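Local structure of porin (Rhodobacter blasticus, 3PRN) at residues Val36-Thr41 against Gln70-Tyr75; Ser113-Asn118 against Val149-Thr154; Gly269-Gly274 against Thr279-Gly284. The protein forms, as a homotrimer, channels in the outer membrane that let small hydrophilic solutes up to about 0.6 kDa diffuse passively. The protein carries 1 engineered substitution. One frame throughout, in Å; residues are numbered along the deposited sequence.

Interaction 1 of 3, residues Val36-Thr41 against Gln70-Tyr75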
ATOM      1  N   VAL A  36     -10.819  -4.219   4.045  1.00 19.18           N
ATOM      2  CA  VAL A  36     -11.752  -5.336   3.851  1.00 19.66           C
ATOM      3  C   VAL A  36     -12.782  -5.011   2.788  1.00 19.44           C
ATOM      4  O   VAL A  36     -13.460  -3.972   2.845  1.00 19.54           O
ATOM      5  CB  VAL A  36     -12.478  -5.543   5.214  1.00 23.04           C
ATOM      6  CG1 VAL A  36     -13.474  -6.705   5.117  1.00 23.91           C
ATOM      7  CG2 VAL A  36     -11.436  -5.826   6.285  1.00 24.51           C
ATOM      8  N   GLY A  37     -12.904  -5.834   1.755  1.00 19.30           N
ATOM      9  CA  GLY A  37     -13.899  -5.615   0.695  1.00 18.80           C
ATOM     10  C   GLY A  37     -14.973  -6.711   0.923  1.00 20.30           C
ATOM     11  O   GLY A  37     -14.615  -7.889   1.143  1.00 19.73           O
ATOM     12  N   THR A  38     -16.232  -6.358   0.901  1.00 19.24           N
ATOM     13  CA  THR A  38     -17.312  -7.321   1.118  1.00 21.08           C
ATOM     14  C   THR A  38     -18.455  -7.074   0.107  1.00 21.72           C
ATOM     15  O   THR A  38     -18.735  -5.968  -0.278  1.00 21.19           O
ATOM     16  CB  THR A  38     -17.980  -7.250   2.513  1.00 23.13           C
ATOM     17  OG1 THR A  38     -18.470  -5.933   2.729  1.00 26.40           O
ATOM     18  CG2 THR A  38     -16.968  -7.494   3.607  1.00 23.69           C
ATOM     19  N   THR A  39     -19.039  -8.183  -0.323  1.00 21.61           N
ATOM     20  CA  THR A  39     -20.138  -8.173  -1.270  1.00 22.77           C
ATOM     21  C   THR A  39     -21.250  -9.000  -0.580  1.00 23.32           C
ATOM     22  O   THR A  39     -21.072 -10.204  -0.374  1.00 22.54           O
ATOM     23  CB  THR A  39     -19.722  -8.881  -2.583  1.00 24.78           C
ATOM     24  OG1 THR A  39     -18.502  -8.259  -3.102  1.00 27.50           O
ATOM     25  CG2 THR A  39     -20.804  -8.746  -3.645  1.00 24.70           C
ATOM     26  N   GLU A  40     -22.315  -8.356  -0.220  1.00 22.79           N
ATOM     27  CA  GLU A  40     -23.460  -9.044   0.409  1.00 25.69           C
ATOM     28  C   GLU A  40     -24.434  -9.420  -0.692  1.00 25.52           C
ATOM     29  O   GLU A  40     -24.404  -8.810  -1.799  1.00 27.02           O
ATOM     30  CB  GLU A  40     -24.093  -8.025   1.375  1.00 29.15           C
ATOM     31  CG  GLU A  40     -23.150  -7.850   2.586  1.00 35.44           C
ATOM     32  CD  GLU A  40     -23.622  -6.720   3.498  1.00 41.98           C
ATOM     33  OE1 GLU A  40     -24.716  -6.123   3.325  1.00 42.65           O
ATOM     34  OE2 GLU A  40     -22.836  -6.393   4.460  1.00 45.14           O
ATOM     35  N   THR A  41     -25.212 -10.487  -0.566  1.00 25.89           N
ATOM     36  CA  THR A  41     -26.132 -10.891  -1.608  1.00 25.16           C
ATOM     37  C   THR A  41     -27.534 -11.087  -0.935  1.00 26.01           C
ATOM     38  O   THR A  41     -27.604 -11.328   0.252  1.00 24.09           O
ATOM     39  CB  THR A  41     -25.795 -12.210  -2.308  1.00 24.55           C
ATOM     40  OG1 THR A  41     -25.801 -13.288  -1.358  1.00 23.59           O
ATOM     41  CG2 THR A  41     -24.380 -12.133  -2.947  1.00 25.58           C
ATOM     42  N   GLN A  70      -6.534 -12.771   1.765  1.00 18.08           N
ATOM     43  CA  GLN A  70      -7.411 -13.780   2.359  1.00 18.58           C
ATOM     44  C   GLN A  70      -8.802 -13.562   1.718  1.00 18.35           C
ATOM     45  O   GLN A  70      -9.233 -12.389   1.616  1.00 18.47           O
ATOM     46  CB  GLN A  70      -7.482 -13.614   3.875  1.00 18.95           C
ATOM     47  CG  GLN A  70      -8.409 -14.644   4.523  1.00 21.61           C
ATOM     48  CD  GLN A  70      -8.691 -14.360   5.995  1.00 25.48           C
ATOM     49  OE1 GLN A  70      -9.800 -13.958   6.340  1.00 30.12           O
ATOM     50  NE2 GLN A  70      -7.745 -14.553   6.894  1.00 22.72           N
ATOM     51  N   PHE A  71      -9.529 -14.608   1.363  1.00 18.64           N
ATOM     52  CA  PHE A  71     -10.841 -14.573   0.786  1.00 18.35           C
ATOM     53  C   PHE A  71     -11.789 -15.453   1.620  1.00 19.13           C
ATOM     54  O   PHE A  71     -11.376 -16.495   2.110  1.00 19.07           O
ATOM     55  CB  PHE A  71     -10.918 -15.093  -0.662  1.00 17.53           C
ATOM     56  CG  PHE A  71      -9.858 -14.487  -1.548  1.00 18.20           C
ATOM     57  CD1 PHE A  71      -8.589 -15.024  -1.570  1.00 17.88           C
ATOM     58  CD2 PHE A  71     -10.131 -13.346  -2.295  1.00 17.82           C
ATOM     59  CE1 PHE A  71      -7.557 -14.457  -2.349  1.00 17.93           C
ATOM     60  CE2 PHE A  71      -9.115 -12.811  -3.120  1.00 19.16           C
ATOM     61  CZ  PHE A  71      -7.838 -13.363  -3.131  1.00 18.20           C
ATOM     62  N   TRP A  72     -13.045 -15.060   1.747  1.00 19.55           N
ATOM     63  CA  TRP A  72     -13.985 -15.930   2.462  1.00 21.48           C
ATOM     64  C   TRP A  72     -15.377 -15.840   1.858  1.00 22.32           C
ATOM     65  O   TRP A  72     -15.730 -14.901   1.152  1.00 21.26           O
ATOM     66  CB  TRP A  72     -14.026 -15.603   3.940  1.00 23.39           C
ATOM     67  CG  TRP A  72     -14.642 -14.277   4.290  1.00 28.23           C
ATOM     68  CD1 TRP A  72     -15.994 -13.996   4.492  1.00 29.21           C
ATOM     69  CD2 TRP A  72     -13.948 -13.037   4.494  1.00 28.91           C
ATOM     70  NE1 TRP A  72     -16.155 -12.668   4.794  1.00 30.20           N
ATOM     71  CE2 TRP A  72     -14.915 -12.057   4.802  1.00 29.51           C
ATOM     72  CE3 TRP A  72     -12.593 -12.682   4.422  1.00 30.40           C
ATOM     73  CZ2 TRP A  72     -14.588 -10.737   5.061  1.00 31.09           C
ATOM     74  CZ3 TRP A  72     -12.271 -11.350   4.678  1.00 32.45           C
ATOM     75  CH2 TRP A  72     -13.262 -10.396   4.991  1.00 32.21           C
ATOM     76  N   THR A  73     -16.187 -16.870   2.211  1.00 22.74           N
ATOM     77  CA  THR A  73     -17.587 -16.922   1.851  1.00 23.59           C
ATOM     78  C   THR A  73     -18.319 -17.402   3.129  1.00 24.88           C
ATOM     79  O   THR A  73     -17.796 -18.378   3.729  1.00 23.47           O
ATOM     80  CB  THR A  73     -17.933 -17.874   0.707  0.50 26.35           C
ATOM     81  OG1 THR A  73     -17.846 -19.231   1.178  0.50 27.09           O
ATOM     82  CG2 THR A  73     -16.938 -17.722  -0.438  0.50 28.28           C
ATOM     83  N   SER A  74     -19.326 -16.687   3.563  1.00 24.67           N
ATOM     84  CA  SER A  74     -20.079 -16.992   4.750  1.00 28.30           C
ATOM     85  C   SER A  74     -21.554 -17.188   4.432  1.00 29.66           C
ATOM     86  O   SER A  74     -22.132 -16.462   3.611  1.00 29.61           O
ATOM     87  CB  SER A  74     -20.182 -15.880   5.813  1.00 29.50           C
ATOM     88  OG  SER A  74     -18.905 -15.643   6.383  1.00 36.70           O
ATOM     89  N   TYR A  75     -22.128 -18.143   5.122  1.00 31.73           N
ATOM     90  CA  TYR A  75     -23.538 -18.482   4.961  1.00 33.87           C
ATOM     91  C   TYR A  75     -24.022 -19.281   6.178  1.00 34.67           C
ATOM     92  O   TYR A  75     -23.438 -20.309   6.485  1.00 34.26           O
ATOM     93  CB  TYR A  75     -23.713 -19.345   3.717  1.00 35.44           C
ATOM     94  CG  TYR A  75     -25.162 -19.741   3.493  1.00 44.11           C
ATOM     95  CD1 TYR A  75     -26.122 -18.748   3.308  1.00 46.88           C
ATOM     96  CD2 TYR A  75     -25.524 -21.091   3.477  1.00 47.72           C
ATOM     97  CE1 TYR A  75     -27.454 -19.100   3.106  1.00 50.60           C
ATOM     98  CE2 TYR A  75     -26.859 -21.445   3.273  1.00 51.54           C
ATOM     99  CZ  TYR A  75     -27.825 -20.448   3.088  1.00 52.54           C
ATOM    100  OH  TYR A  75     -29.123 -20.790   2.890  1.00 55.52           O
TER
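In the wall of the porin barrel, W72 of strand 70-75 reaches V36 and T38 of strand 25-39. These strands are not neighbours. Strand 46-56 lies between them and is antiparallel to both, so the two run in the same direction. The CA atoms of V36 and Q70 are 9.6 Å apart, and those of T38 and W72 are 9.3 Å apart. That spacing fits two strand widths. The indole bridges the gap. W72 CG sits between the backbone N and the carbonyl carbon, chi1 69°, and the ring passes beside K50 of the intervening strand. The benzene part of the indole does the touching. V36 CG1 meets the ring edge close to its plane, 3.7 Å from W72 CH2. The same V36 CG1 is 4.2 Å from W72 CZ2. This methyl is directed by V36 chi1 of -180°, which sets CG1 opposite the backbone N. The two side chains cross at about a right angle. T38 CG2 adds a looser contact, 4.3 Å from W72 CZ2, and comes obliquely to the ring. The touch is wholly apolar and small, with 90 Å² buried over both sides. T79 and S81 of strand 78-83 also touch W72. Alternate residues serve the other face of the sheet. F71 and T73 pack on R30 and F10 of the second subunit, and T39 OG1 bonds to D288 O of that subunit. One face of this wall therefore joins the trimer, and W72, V36 and T38 lie on the other. A large side chain spanning a middle strand to meet the second strand along is a contact between next-nearest strands, here within the closed antiparallel 16-stranded barrel of the general porins.

Interaction 2 of 3, residues Ser113-Asn118 against Val149-Thr154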
ATOM      1  N   SER A 113       5.819 -24.117  17.425  1.00 26.85           N
ATOM      2  CA  SER A 113       5.827 -23.510  16.105  1.00 26.00           C
ATOM      3  C   SER A 113       4.599 -24.007  15.356  1.00 25.26           C
ATOM      4  O   SER A 113       4.336 -25.213  15.291  1.00 25.03           O
ATOM      5  CB  SER A 113       6.986 -24.067  15.249  1.00 28.74           C
ATOM      6  OG  SER A 113       8.211 -23.476  15.655  1.00 33.61           O
ATOM      7  N   PHE A 114       3.856 -23.105  14.789  1.00 24.46           N
ATOM      8  CA  PHE A 114       2.673 -23.488  14.018  1.00 23.61           C
ATOM      9  C   PHE A 114       2.334 -22.342  13.054  1.00 24.20           C
ATOM     10  O   PHE A 114       2.776 -21.212  13.302  1.00 23.12           O
ATOM     11  CB  PHE A 114       1.516 -23.795  14.963  1.00 22.76           C
ATOM     12  CG  PHE A 114       1.266 -22.681  15.966  1.00 23.80           C
ATOM     13  CD1 PHE A 114       0.384 -21.652  15.641  1.00 23.78           C
ATOM     14  CD2 PHE A 114       1.916 -22.693  17.205  1.00 24.15           C
ATOM     15  CE1 PHE A 114       0.151 -20.622  16.551  1.00 25.64           C
ATOM     16  CE2 PHE A 114       1.684 -21.659  18.117  1.00 24.33           C
ATOM     17  CZ  PHE A 114       0.802 -20.622  17.790  1.00 24.55           C
ATOM     18  N   PHE A 115       1.619 -22.653  11.976  1.00 23.00           N
ATOM     19  CA  PHE A 115       1.226 -21.592  11.039  1.00 23.29           C
ATOM     20  C   PHE A 115       0.116 -20.726  11.648  1.00 22.55           C
ATOM     21  O   PHE A 115      -0.722 -21.166  12.438  1.00 22.40           O
ATOM     22  CB  PHE A 115       0.714 -22.207   9.734  1.00 23.02           C
ATOM     23  CG  PHE A 115       1.799 -22.838   8.914  1.00 23.75           C
ATOM     24  CD1 PHE A 115       3.029 -22.184   8.791  1.00 23.07           C
ATOM     25  CD2 PHE A 115       1.580 -24.044   8.281  1.00 23.29           C
ATOM     26  CE1 PHE A 115       4.039 -22.751   8.041  1.00 24.23           C
ATOM     27  CE2 PHE A 115       2.599 -24.601   7.529  1.00 23.84           C
ATOM     28  CZ  PHE A 115       3.798 -23.964   7.398  1.00 24.18           C
ATOM     29  N   ALA A 116       0.116 -19.464  11.197  1.00 22.34           N
ATOM     30  CA  ALA A 116      -0.966 -18.550  11.658  1.00 21.44           C
ATOM     31  C   ALA A 116      -1.121 -17.500  10.558  1.00 21.32           C
ATOM     32  O   ALA A 116      -0.205 -17.363   9.718  1.00 20.35           O
ATOM     33  CB  ALA A 116      -0.559 -17.907  12.984  1.00 19.43           C
ATOM     34  N   TYR A 117      -2.165 -16.684  10.618  1.00 20.11           N
ATOM     35  CA  TYR A 117      -2.283 -15.611   9.621  1.00 19.32           C
ATOM     36  C   TYR A 117      -0.987 -14.797   9.488  1.00 19.56           C
ATOM     37  O   TYR A 117      -0.451 -14.337  10.495  1.00 19.54           O
ATOM     38  CB  TYR A 117      -3.394 -14.659  10.105  1.00 19.05           C
ATOM     39  CG  TYR A 117      -3.719 -13.527   9.153  1.00 17.94           C
ATOM     40  CD1 TYR A 117      -4.373 -13.746   7.963  1.00 17.44           C
ATOM     41  CD2 TYR A 117      -3.333 -12.230   9.479  1.00 19.22           C
ATOM     42  CE1 TYR A 117      -4.676 -12.679   7.092  1.00 18.41           C
ATOM     43  CE2 TYR A 117      -3.642 -11.152   8.627  1.00 19.61           C
ATOM     44  CZ  TYR A 117      -4.311 -11.385   7.455  1.00 19.23           C
ATOM     45  OH  TYR A 117      -4.597 -10.326   6.605  1.00 19.33           O
ATOM     46  N   ASN A 118      -0.531 -14.549   8.264  1.00 18.62           N
ATOM     47  CA  ASN A 118       0.754 -13.816   8.106  1.00 19.11           C
ATOM     48  C   ASN A 118       0.451 -12.336   7.934  1.00 18.98           C
ATOM     49  O   ASN A 118      -0.164 -11.953   6.900  1.00 18.76           O
ATOM     50  CB  ASN A 118       1.508 -14.346   6.872  1.00 19.89           C
ATOM     51  CG  ASN A 118       1.822 -15.841   7.068  1.00 21.66           C
ATOM     52  OD1 ASN A 118       2.413 -16.199   8.078  1.00 22.65           O
ATOM     53  ND2 ASN A 118       1.453 -16.661   6.105  1.00 22.45           N
ATOM     54  N   VAL A 149      -3.180 -26.188   5.729  1.00 24.40           N
ATOM     55  CA  VAL A 149      -2.263 -25.248   5.081  1.00 24.31           C
ATOM     56  C   VAL A 149      -1.234 -26.012   4.272  1.00 24.21           C
ATOM     57  O   VAL A 149      -0.564 -26.927   4.772  1.00 23.66           O
ATOM     58  CB  VAL A 149      -1.542 -24.379   6.136  1.00 24.53           C
ATOM     59  CG1 VAL A 149      -0.548 -23.439   5.447  1.00 25.95           C
ATOM     60  CG2 VAL A 149      -2.490 -23.572   6.996  1.00 24.65           C
ATOM     61  N   ASP A 150      -1.122 -25.684   3.001  1.00 24.14           N
ATOM     62  CA  ASP A 150      -0.066 -26.297   2.156  1.00 23.61           C
ATOM     63  C   ASP A 150       0.942 -25.186   1.947  1.00 24.47           C
ATOM     64  O   ASP A 150       0.621 -24.163   1.314  1.00 24.16           O
ATOM     65  CB  ASP A 150      -0.751 -26.725   0.877  1.00 24.11           C
ATOM     66  CG  ASP A 150       0.202 -27.399  -0.110  1.00 25.82           C
ATOM     67  OD1 ASP A 150       1.407 -27.257   0.039  1.00 25.15           O
ATOM     68  OD2 ASP A 150      -0.317 -28.003  -1.074  1.00 27.23           O
ATOM     69  N   PRO A 151       2.156 -25.304   2.428  1.00 24.93           N
ATOM     70  CA  PRO A 151       3.154 -24.246   2.287  1.00 24.87           C
ATOM     71  C   PRO A 151       3.669 -24.032   0.909  1.00 25.10           C
ATOM     72  O   PRO A 151       4.316 -22.995   0.587  1.00 25.15           O
ATOM     73  CB  PRO A 151       4.232 -24.651   3.263  1.00 26.28           C
ATOM     74  CG  PRO A 151       4.045 -26.106   3.551  1.00 26.14           C
ATOM     75  CD  PRO A 151       2.627 -26.468   3.214  1.00 25.31           C
ATOM     76  N   ASP A 152       3.446 -24.967  -0.021  1.00 24.70           N
ATOM     77  CA  ASP A 152       3.859 -24.729  -1.394  1.00 25.29           C
ATOM     78  C   ASP A 152       2.900 -25.525  -2.275  1.00 26.02           C
ATOM     79  O   ASP A 152       3.191 -26.684  -2.671  1.00 25.13           O
ATOM     80  CB  ASP A 152       5.312 -25.121  -1.701  1.00 28.85           C
ATOM     81  CG  ASP A 152       5.721 -24.673  -3.101  1.00 32.27           C
ATOM     82  OD1 ASP A 152       4.914 -24.508  -4.049  1.00 33.80           O
ATOM     83  OD2 ASP A 152       6.940 -24.496  -3.299  1.00 35.42           O
ATOM     84  N   GLN A 153       1.782 -24.893  -2.607  1.00 24.50           N
ATOM     85  CA  GLN A 153       0.734 -25.540  -3.367  1.00 26.09           C
ATOM     86  C   GLN A 153       1.066 -25.876  -4.802  1.00 26.23           C
ATOM     87  O   GLN A 153       0.288 -26.620  -5.435  1.00 26.49           O
ATOM     88  CB  GLN A 153      -0.568 -24.684  -3.314  1.00 24.89           C
ATOM     89  CG  GLN A 153      -0.499 -23.490  -4.301  1.00 25.85           C
ATOM     90  CD  GLN A 153      -1.912 -22.981  -4.623  1.00 26.62           C
ATOM     91  OE1 GLN A 153      -2.887 -23.741  -4.549  1.00 24.14           O
ATOM     92  NE2 GLN A 153      -2.017 -21.712  -5.000  1.00 26.04           N
ATOM     93  N   THR A 154       2.099 -25.366  -5.410  1.00 26.87           N
ATOM     94  CA  THR A 154       2.348 -25.658  -6.808  1.00 29.36           C
ATOM     95  C   THR A 154       3.127 -26.984  -6.930  1.00 30.91           C
ATOM     96  O   THR A 154       3.065 -27.614  -7.985  1.00 30.99           O
ATOM     97  CB  THR A 154       3.201 -24.560  -7.485  1.00 29.31           C
ATOM     98  OG1 THR A 154       4.419 -24.527  -6.744  1.00 30.93           O
ATOM     99  CG2 THR A 154       2.551 -23.185  -7.397  1.00 30.25           C
TER
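V149, near the end of strand 142-150, meets F115 through one methyl. V149 CG1 lies 3.6 Å from F115 CD2 and approaches the ring obliquely. V149 CB is 3.8 Å from the same ring atom. The valine torsion, chi1 178°, puts CG1 opposite the backbone N. D150 points away from F115 and serves the turn instead. Its OD1 accepts from D152 N at 3.1 Å, from above the carboxylate plane, which makes an Asx turn. P151, the middle residue of that Asx turn, brings CB within 4.2 Å of F115 CZ. One side of the F115 ring, from CD2 round to CZ, lies along V149 and P151 where the strand gives way to the turn. F115 belongs to the long loop between strands 78-83 and 131-138. In general porins this loop folds into the barrel and narrows the channel to its eyelet. The F115 ring also meets Y130 edge-to-face, and F115 N bonds to E163 OE2. D152 then repeats the pattern with a second Asx turn. Its OD1 takes T154 N on the anti side at 3.2 Å and T154 OG1 on the syn lone pair at 2.7 Å. Two donors from one residue are likely to hold this carboxylate in place. Q153 NE2 bonds to I27 O of the second subunit, and the backbone of T154 also bonds to that subunit.

Interaction 3 of 3, residues Gly269-Gly274 against Thr279-Gly284. With C8E ((hydroxyethyloxy)tri(ethyloxy)octane), chain D.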
ATOM      1  N   GLY A 269       0.580  -1.931  30.705  1.00 23.10           N
ATOM      2  CA  GLY A 269       1.984  -2.120  31.082  1.00 22.84           C
ATOM      3  C   GLY A 269       2.163  -3.500  31.744  1.00 23.40           C
ATOM      4  O   GLY A 269       1.177  -4.077  32.178  1.00 22.48           O
ATOM      5  N   SER A 270       3.420  -4.015  31.755  1.00 22.77           N
ATOM      6  CA  SER A 270       3.587  -5.314  32.391  1.00 22.46           C
ATOM      7  C   SER A 270       5.057  -5.428  32.780  1.00 22.62           C
ATOM      8  O   SER A 270       5.844  -4.640  32.295  1.00 23.04           O
ATOM      9  CB  SER A 270       3.185  -6.480  31.518  1.00 22.17           C
ATOM     10  OG  SER A 270       4.115  -6.634  30.443  1.00 22.64           O
ATOM     11  N   VAL A 271       5.350  -6.342  33.670  1.00 23.05           N
ATOM     12  CA  VAL A 271       6.722  -6.681  34.074  1.00 23.24           C
ATOM     13  C   VAL A 271       6.696  -8.214  34.021  1.00 23.83           C
ATOM     14  O   VAL A 271       5.785  -8.842  34.575  1.00 23.43           O
ATOM     15  CB  VAL A 271       7.099  -6.017  35.377  0.50 24.80           C
ATOM     16  CG1 VAL A 271       6.377  -6.672  36.544  0.50 26.26           C
ATOM     17  CG2 VAL A 271       8.607  -5.991  35.607  0.50 24.94           C
ATOM     18  N   GLN A 272       7.590  -8.849  33.289  1.00 23.03           N
ATOM     19  CA  GLN A 272       7.551 -10.287  33.130  1.00 24.63           C
ATOM     20  C   GLN A 272       8.926 -10.920  33.237  1.00 24.18           C
ATOM     21  O   GLN A 272       9.947 -10.292  32.970  1.00 25.36           O
ATOM     22  CB  GLN A 272       6.942 -10.630  31.737  1.00 22.55           C
ATOM     23  CG  GLN A 272       5.521 -10.102  31.565  1.00 22.63           C
ATOM     24  CD  GLN A 272       4.939 -10.437  30.211  1.00 24.68           C
ATOM     25  OE1 GLN A 272       4.920 -11.594  29.770  1.00 25.50           O
ATOM     26  NE2 GLN A 272       4.481  -9.429  29.467  1.00 25.09           N
ATOM     27  N   SER A 273       8.952 -12.180  33.619  1.00 25.06           N
ATOM     28  CA  SER A 273      10.228 -12.917  33.795  1.00 25.97           C
ATOM     29  C   SER A 273      10.125 -14.243  33.054  1.00 26.12           C
ATOM     30  O   SER A 273       9.141 -14.980  33.276  1.00 26.09           O
ATOM     31  CB  SER A 273      10.442 -13.061  35.316  1.00 27.41           C
ATOM     32  OG  SER A 273      11.703 -13.619  35.581  1.00 30.45           O
ATOM     33  N   GLY A 274      11.079 -14.560  32.177  1.00 26.22           N
ATOM     34  CA  GLY A 274      11.055 -15.703  31.346  1.00 27.48           C
ATOM     35  C   GLY A 274      11.577 -17.034  31.869  1.00 28.31           C
ATOM     36  O   GLY A 274      12.004 -17.119  33.023  1.00 28.79           O
ATOM     37  N   THR A 279      14.328 -10.659  31.895  1.00 31.31           N
ATOM     38  CA  THR A 279      13.387  -9.696  32.497  1.00 30.10           C
ATOM     39  C   THR A 279      12.956  -8.699  31.395  1.00 28.90           C
ATOM     40  O   THR A 279      13.771  -8.146  30.679  1.00 27.60           O
ATOM     41  CB  THR A 279      14.034  -8.940  33.650  1.00 34.49           C
ATOM     42  OG1 THR A 279      14.535  -9.863  34.603  1.00 37.79           O
ATOM     43  CG2 THR A 279      13.043  -8.019  34.367  1.00 35.15           C
ATOM     44  N   VAL A 280      11.634  -8.572  31.253  1.00 27.72           N
ATOM     45  CA  VAL A 280      11.105  -7.670  30.235  1.00 26.69           C
ATOM     46  C   VAL A 280      10.023  -6.786  30.870  1.00 25.58           C
ATOM     47  O   VAL A 280       9.345  -7.226  31.822  1.00 25.99           O
ATOM     48  CB  VAL A 280      10.548  -8.377  28.994  1.00 27.85           C
ATOM     49  CG1 VAL A 280      11.645  -9.240  28.347  1.00 28.97           C
ATOM     50  CG2 VAL A 280       9.353  -9.266  29.274  1.00 27.08           C
ATOM     51  N   ALA A 281       9.881  -5.564  30.401  1.00 24.36           N
ATOM     52  CA  ALA A 281       8.819  -4.704  30.896  1.00 23.32           C
ATOM     53  C   ALA A 281       8.308  -3.820  29.731  1.00 23.52           C
ATOM     54  O   ALA A 281       9.088  -3.502  28.821  1.00 23.12           O
ATOM     55  CB  ALA A 281       9.283  -3.791  32.031  1.00 21.90           C
ATOM     56  N   ASP A 282       7.082  -3.315  29.890  1.00 22.17           N
ATOM     57  CA  ASP A 282       6.591  -2.396  28.856  1.00 22.48           C
ATOM     58  C   ASP A 282       5.527  -1.477  29.445  1.00 22.42           C
ATOM     59  O   ASP A 282       4.918  -1.807  30.482  1.00 21.69           O
ATOM     60  CB  ASP A 282       6.007  -3.253  27.700  0.50 21.52           C
ATOM     61  CG  ASP A 282       4.728  -3.951  28.121  0.50 23.16           C
ATOM     62  OD1 ASP A 282       3.683  -3.261  28.247  0.50 25.21           O
ATOM     63  OD2 ASP A 282       4.674  -5.170  28.361  0.50 22.87           O
ATOM     64  N   VAL A 283       5.304  -0.333  28.856  1.00 21.56           N
ATOM     65  CA  VAL A 283       4.213   0.568  29.194  1.00 20.74           C
ATOM     66  C   VAL A 283       3.900   1.348  27.903  1.00 20.01           C
ATOM     67  O   VAL A 283       4.808   1.902  27.282  1.00 19.59           O
ATOM     68  CB  VAL A 283       4.509   1.503  30.383  1.00 21.38           C
ATOM     69  CG1 VAL A 283       5.628   2.481  30.140  1.00 21.51           C
ATOM     70  CG2 VAL A 283       3.229   2.274  30.768  1.00 24.46           C
ATOM     71  N   GLY A 284       2.640   1.388  27.533  1.00 20.81           N
ATOM     72  CA  GLY A 284       2.245   2.090  26.313  1.00 20.93           C
ATOM     73  C   GLY A 284       0.727   2.230  26.172  1.00 21.08           C
ATOM     74  O   GLY A 284      -0.040   1.840  27.063  1.00 22.25           O
TER
HETATM   75  C1  C8E D 292      12.318   3.008  31.715  1.00 79.77           C
HETATM   76  C2  C8E D 292      12.215   1.547  31.484  1.00 80.38           C
HETATM   77  C3  C8E D 292      11.076   0.958  32.152  1.00 80.58           C
HETATM   78  C4  C8E D 292       9.933   1.095  31.211  1.00 80.98           C
HETATM   79  C5  C8E D 292       9.025   0.015  31.673  1.00 82.11           C
HETATM   80  C6  C8E D 292       7.812   0.613  32.171  1.00 83.79           C
HETATM   81  C7  C8E D 292       7.353  -0.402  33.110  1.00 85.37           C
HETATM   82  C8  C8E D 292       6.161   0.156  33.809  1.00 87.04           C
HETATM   83  O9  C8E D 292       5.082  -0.705  34.187  1.00 88.63           O
HETATM   84  C10 C8E D 292       5.300  -1.534  35.325  1.00 89.91           C
HETATM   85  C11 C8E D 292       4.298  -2.650  35.252  1.00 91.04           C
HETATM   86  O12 C8E D 292       2.985  -2.195  35.710  1.00 91.85           O
HETATM   87  C13 C8E D 292       2.329  -3.145  36.581  1.00 93.04           C
HETATM   88  C14 C8E D 292       1.859  -2.894  38.050  1.00 94.71           C
HETATM   89  O15 C8E D 292       1.368  -3.960  38.940  1.00 96.45           O
HETATM   90  C16 C8E D 292      -0.040  -3.766  39.240  1.00 97.42           C
HETATM   91  C17 C8E D 292      -0.324  -2.848  40.432  1.00 98.30           C
HETATM   92  O18 C8E D 292      -1.512  -2.775  41.242  1.00 98.66           O
HETATM   93  C19 C8E D 292      -2.796  -2.563  40.605  1.00 98.46           C
HETATM   94  C20 C8E D 292      -3.488  -1.150  40.383  1.00 97.84           C
HETATM   95  O21 C8E D 292      -2.780  -0.329  39.420  1.00 97.65           O
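S270 OG is gripped from two sides. It donates to D282 OD2 at 2.6 Å, meeting that oxygen from above the carboxylate plane. D282 has two conformers, and the bond belongs to one of them. S270 OG also accepts from Q272 NE2 at 3.0 Å, the bond nearly straight at 168° and S270 OG close to the amide plane. The serine torsion, chi1 70°, places the hydroxyl between the backbone N and the carbonyl carbon, from where it reaches both D282 and Q272. Replacing S270 by an alanine is likely to leave D282 OD2 without this hydroxyl and Q272 NE2 with one acceptor fewer, although Y240 and S105 would still hold the amide. Q272 OE1 bonds to Y240 OH, Q272 NE2 to S105 OG, and D282 OD1 to Y102 N. S105 and Y102 lie in the long loop after helix 88-91. The segments form an antiparallel beta hairpin, strands 265-273 and 279-288, the last of the barrel. Strand 279-288 also bonds to Y14 of strand 2-15 and to E16 just beyond its end, which closes the barrel. S270 and D282 exchange two backbone bonds, and so do Q272 and V280. On the face of S270, Q272 and D282, Q272 CB also packs on V280 CG2 at 3.7 Å. The opposite face carries V271, A281 and V283 and meets a detergent, (hydroxyethyloxy)tri(ethyloxy)octane. V283 CG1 is 3.5 Å from detergent C6.

In the fold
All three contacts reach the same barrel sheet, but in different ways. Interaction 3 is the only one made by adjacent strands. It is partly buried, and backbone and side-chain hydrogen bonds join its segments. Interaction 1 joins strands two apart by apolar touch alone and is a surface contact. Interaction 2 is also apolar across its segments and partly buried, but it sets the inner loop against a strand end. Interactions 1 and 2 touch each other where Q70 packs on Y117, and both reach the second subunit. Interaction 3 lies across the chain's centre from both, touches no other protein chain, and has detergent on its outer face.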